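Side-chain contacts in sulfate transporter sulfate transporter family protein (Wolinella succinogenes, PDB 4DGF), which is the STAS domain of a SulP-family membrane protein that probably transports sulfate or related anions: residues A72-E75 with F76-S79; R95-G98 with A99-F103. All coordinates share one frame; numbering follows the deposited sequence. Where two conformers were deposited one is given.

Contact 1 of 2, residues A72-E75 with F76-S79; sequences ALWE and FQES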
loop_
_atom_site.group_PDB
_atom_site.type_symbol
_atom_site.label_atom_id
_atom_site.label_comp_id
_atom_site.label_asym_id
_atom_site.label_seq_id
_atom_site.Cartn_x
_atom_site.Cartn_y
_atom_site.Cartn_z
ATOM N N ALA A 72 0.490 -4.525 11.731
ATOM C CA ALA A 72 -0.476 -4.940 10.723
ATOM C C ALA A 72 0.153 -4.789 9.315
ATOM O O ALA A 72 -0.105 -5.669 8.403
ATOM C CB ALA A 72 -1.687 -4.026 10.852
ATOM N N LEU A 73 0.929 -3.720 9.092
ATOM C CA LEU A 73 1.506 -3.478 7.778
ATOM C C LEU A 73 2.568 -4.571 7.462
ATOM O O LEU A 73 2.567 -5.072 6.337
ATOM C CB LEU A 73 2.019 -2.056 7.715
ATOM C CG LEU A 73 2.805 -1.706 6.478
ATOM C CD1 LEU A 73 1.888 -1.759 5.238
ATOM C CD2 LEU A 73 3.322 -0.245 6.618
ATOM N N TRP A 74 3.326 -5.026 8.447
ATOM C CA TRP A 74 4.313 -6.105 8.254
ATOM C C TRP A 74 3.578 -7.389 7.916
ATOM O O TRP A 74 4.018 -8.160 6.980
ATOM C CB TRP A 74 5.073 -6.507 9.542
ATOM C CG TRP A 74 6.254 -5.646 9.839
ATOM C CD1 TRP A 74 6.432 -4.744 10.893
ATOM C CD2 TRP A 74 7.496 -5.593 9.110
ATOM N NE1 TRP A 74 7.675 -4.196 10.855
ATOM C CE2 TRP A 74 8.345 -4.610 9.818
ATOM C CE3 TRP A 74 8.008 -6.251 7.980
ATOM C CZ2 TRP A 74 9.661 -4.300 9.402
ATOM C CZ3 TRP A 74 9.296 -5.908 7.565
ATOM C CH2 TRP A 74 10.107 -4.957 8.264
ATOM N N GLU A 75 2.517 -7.688 8.660
ATOM C CA GLU A 75 1.844 -8.955 8.394
ATOM C C GLU A 75 1.101 -8.873 7.050
ATOM O O GLU A 75 0.932 -9.874 6.385
ATOM C CB GLU A 75 0.929 -9.363 9.548
ATOM C CG GLU A 75 -0.426 -8.719 9.475
ATOM C CD GLU A 75 -1.450 -9.328 10.443
ATOM O OE1 GLU A 75 -1.600 -10.594 10.437
ATOM O OE2 GLU A 75 -2.113 -8.526 11.179
ATOM N N PHE A 76 0.707 -7.675 6.608
ATOM C CA PHE A 76 0.083 -7.584 5.344
ATOM C C PHE A 76 1.095 -7.847 4.216
ATOM O O PHE A 76 0.762 -8.526 3.204
ATOM C CB PHE A 76 -0.601 -6.220 5.151
ATOM C CG PHE A 76 -1.389 -6.156 3.885
ATOM C CD1 PHE A 76 -2.558 -6.849 3.746
ATOM C CD2 PHE A 76 -0.926 -5.411 2.819
ATOM C CE1 PHE A 76 -3.269 -6.823 2.544
ATOM C CE2 PHE A 76 -1.630 -5.378 1.604
ATOM C CZ PHE A 76 -2.774 -6.127 1.465
ATOM N N GLN A 77 2.286 -7.272 4.350
ATOM C CA GLN A 77 3.326 -7.510 3.350
ATOM C C GLN A 77 3.705 -9.010 3.274
ATOM O O GLN A 77 3.896 -9.510 2.202
ATOM C CB GLN A 77 4.500 -6.559 3.717
ATOM C CG GLN A 77 5.636 -6.523 2.746
ATOM C CD GLN A 77 6.651 -7.570 2.965
ATOM O OE1 GLN A 77 6.968 -7.905 4.104
ATOM N NE2 GLN A 77 7.279 -8.042 1.851
ATOM N N GLU A 78 3.710 -9.697 4.397
ATOM C CA GLU A 78 3.896 -11.174 4.477
ATOM C C GLU A 78 2.830 -11.947 3.786
ATOM O O GLU A 78 3.175 -12.872 3.007
ATOM C CB GLU A 78 4.045 -11.623 5.916
ATOM C CG GLU A 78 5.408 -11.155 6.440
ATOM C CD GLU A 78 5.734 -11.797 7.765
ATOM O OE1 GLU A 78 5.394 -13.004 7.938
ATOM O OE2 GLU A 78 6.325 -11.092 8.628
ATOM N N SER A 79 1.563 -11.548 3.976
ATOM C CA SER A 79 0.473 -12.105 3.228
ATOM C C SER A 79 0.618 -11.892 1.709
ATOM O O SER A 79 0.315 -12.787 0.889
ATOM C CB SER A 79 -0.904 -11.667 3.789
ATOM O OG SER A 79 -1.246 -10.380 3.286
#
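Helix 67-83 is the crossover helix of the beta-alpha-beta unit that joins the parallel strands 54-58 and 86-90 of the STAS domain, and residues 72-79 make up two of its middle turns. Four successive i to i+4 backbone bonds hold A72-E75 to F76-S79. F76 N reaches A72 O at 2.8 Å, with an N-H...O angle of only 141°, whereas Q77 N to L73 O, E78 N to W74 O and S79 N to E75 O are straighter.

A single side-chain to side-chain approach, at W74, accompanies these bonds; the rest is side chain on backbone. Q77 OE1 lies 4.3 Å from W74 CE3, a long distance, at the edge of the benzene side of the indole and near its plane. The Q77 chain bends at chi2 (-86°), and its amide is turned with OE1, not NE2, facing W74. E78 meets W74 at its backbone: E78 CG, anti to its own carbonyl carbon, lies 3.3 Å from W74 O, an oxygen already bonded to E78 N. On the next residue, S79 OG folds back over the preceding turn and donates to F76 O at 2.7 Å, approaching at a C=O...O angle of 122°.

F76 swings its ring to the buried side, where it meets F55 edge-to-face and packs on L87 of the sheet. W74 makes a similar edge-to-face pair with F105 of helix 105-109, which also touches L73 and Q77.

The S79 hydroxyl thus spends its proton on a carbonyl of its own helix. Any attraction between the carboxamide oxygen of Q77 and the partly positive hydrogens of the indole rim would be weak at this distance, beside the apolar packing against F105 and L109.

Contact 2 of 2, residues R95-G98 with A99-F103; sequences RLYG and ALNRF
With CG anti to the backbone N (chi1 -179°), L96 leans along helix 94-103 toward L100, whose own CG stands anti to its carbonyl carbon (chi1 -68°), which sets CG and CD1 back along the helix toward L96. The two branched ends cross obliquely, L96 CG lying 3.9 Å from L100 CD1. L100 CG also sits 3.3 Å from L96 O, the oxygen that accepts L100 N at 2.9 Å in a nearly straight bond of 170°. On the neighbouring side Y97 extends its ring along the helix until Y97 CE2 is 4.3 Å from N101 CB, an oblique approach.

This short helix follows strand 86-90 in the STAS fold, and S93 OG bonds to L96 N at its start. L100 packs on M70 and L73 of helix 67-83, while Y97, L100 and N101 all touch I106 of helix 105-109. The backbone bond N101 N to Y97 O is short, 2.7 Å, and R102 N to G98 O is 3.0 Å. N101 CB lies 3.3 Å from Y97 O, the acceptor of its own N-H, whereas A99 CB rests 3.5 Å from L96 O.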
loop_
_atom_site.group_PDB
_atom_site.type_symbol
_atom_site.label_atom_id
_atom_site.label_comp_id
_atom_site.label_asym_id
_atom_site.label_seq_id
_atom_site.Cartn_x
_atom_site.Cartn_y
_atom_site.Cartn_z
ATOM N N ARG A 95 7.370 12.477 6.240
ATOM C CA ARG A 95 7.299 12.081 7.636
ATOM C C ARG A 95 6.928 10.606 7.754
ATOM O O ARG A 95 7.581 9.832 8.476
ATOM C CB ARG A 95 6.306 12.955 8.353
ATOM C CG ARG A 95 6.134 12.381 9.741
ATOM C CD ARG A 95 5.072 13.160 10.432
ATOM N NE ARG A 95 5.102 12.575 11.773
ATOM C CZ ARG A 95 4.545 13.109 12.842
ATOM N NH1 ARG A 95 3.853 14.240 12.723
ATOM N NH2 ARG A 95 4.614 12.437 13.991
ATOM N N LEU A 96 5.952 10.165 6.950
ATOM C CA LEU A 96 5.680 8.701 7.009
ATOM C C LEU A 96 6.866 7.821 6.618
ATOM O O LEU A 96 7.125 6.742 7.234
ATOM C CB LEU A 96 4.431 8.386 6.166
ATOM C CG LEU A 96 4.077 6.898 6.193
ATOM C CD1 LEU A 96 3.672 6.480 7.601
ATOM C CD2 LEU A 96 2.800 6.761 5.349
ATOM N N TYR A 97 7.575 8.217 5.582
ATOM C CA TYR A 97 8.701 7.453 5.086
ATOM C C TYR A 97 9.729 7.318 6.250
ATOM O O TYR A 97 10.261 6.236 6.463
ATOM C CB TYR A 97 9.350 8.217 3.895
ATOM C CG TYR A 97 10.546 7.497 3.318
ATOM C CD1 TYR A 97 10.410 6.606 2.275
ATOM C CD2 TYR A 97 11.794 7.730 3.854
ATOM C CE1 TYR A 97 11.536 5.988 1.730
ATOM C CE2 TYR A 97 12.894 7.110 3.324
ATOM C CZ TYR A 97 12.741 6.226 2.263
ATOM O OH TYR A 97 13.852 5.582 1.713
ATOM N N GLY A 98 9.932 8.433 6.947
ATOM C CA GLY A 98 10.921 8.434 8.039
ATOM C C GLY A 98 10.519 7.388 9.098
ATOM O O GLY A 98 11.398 6.669 9.578
ATOM N N ALA A 99 9.213 7.301 9.425
ATOM C CA ALA A 99 8.703 6.337 10.430
ATOM C C ALA A 99 8.974 4.922 9.875
ATOM O O ALA A 99 9.503 4.060 10.562
ATOM C CB ALA A 99 7.228 6.589 10.763
ATOM N N LEU A 100 8.534 4.675 8.633
ATOM C CA LEU A 100 8.630 3.355 8.073
ATOM C C LEU A 100 10.097 2.971 7.923
ATOM O O LEU A 100 10.405 1.813 8.113
ATOM C CB LEU A 100 8.017 3.356 6.627
ATOM C CG LEU A 100 6.523 3.571 6.626
ATOM C CD1 LEU A 100 6.021 3.636 5.171
ATOM C CD2 LEU A 100 5.781 2.437 7.354
ATOM N N ASN A 101 10.983 3.915 7.621
ATOM C CA ASN A 101 12.417 3.589 7.557
ATOM C C ASN A 101 12.998 3.242 8.916
ATOM O O ASN A 101 13.680 2.162 9.045
ATOM C CB ASN A 101 13.200 4.751 6.946
ATOM C CG ASN A 101 14.513 4.269 6.308
ATOM O OD1 ASN A 101 14.613 3.147 5.726
ATOM N ND2 ASN A 101 15.531 5.091 6.430
ATOM N N ARG A 102 12.621 4.001 9.961
ATOM C CA ARG A 102 13.119 3.666 11.328
ATOM C C ARG A 102 12.596 2.321 11.820
ATOM O O ARG A 102 13.305 1.568 12.463
ATOM C CB ARG A 102 12.736 4.781 12.225
ATOM C CG ARG A 102 13.377 4.801 13.649
ATOM C CD ARG A 102 14.929 5.010 13.628
ATOM N NE ARG A 102 15.281 6.275 12.995
ATOM C CZ ARG A 102 16.526 6.610 12.567
ATOM N NH1 ARG A 102 17.573 5.805 12.801
ATOM N NH2 ARG A 102 16.722 7.763 11.962
ATOM N N PHE A 103 11.371 1.959 11.424
ATOM C CA PHE A 103 10.871 0.651 11.746
ATOM C C PHE A 103 11.534 -0.485 10.927
ATOM O O PHE A 103 11.363 -1.631 11.247
ATOM C CB PHE A 103 9.331 0.547 11.502
ATOM C CG PHE A 103 8.458 1.194 12.603
ATOM C CD1 PHE A 103 8.511 0.742 13.906
ATOM C CD2 PHE A 103 7.526 2.188 12.270
ATOM C CE1 PHE A 103 7.641 1.266 14.885
ATOM C CE2 PHE A 103 6.646 2.682 13.235
ATOM C CZ PHE A 103 6.745 2.243 14.575
#

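How the contacts relate
Contact 1 comes before contact 2 in the chain, with strand 86-90 between their helices in sequence, and their centres lie about 16 Å apart. The two helices nevertheless meet directly. L73 CD2 of contact 1 packs on L100 CD2 of contact 2 at 3.7 Å, and W74 CZ2 approaches F103 O, also at 3.7 Å. L73 and W74 thus belong both to the turns of helix 67-83 and to its interface with helix 94-103. Helix 105-109 packs against both, through F105 on contact 1 and I106 on contact 2. Both contacts are structural packing within the STAS domain.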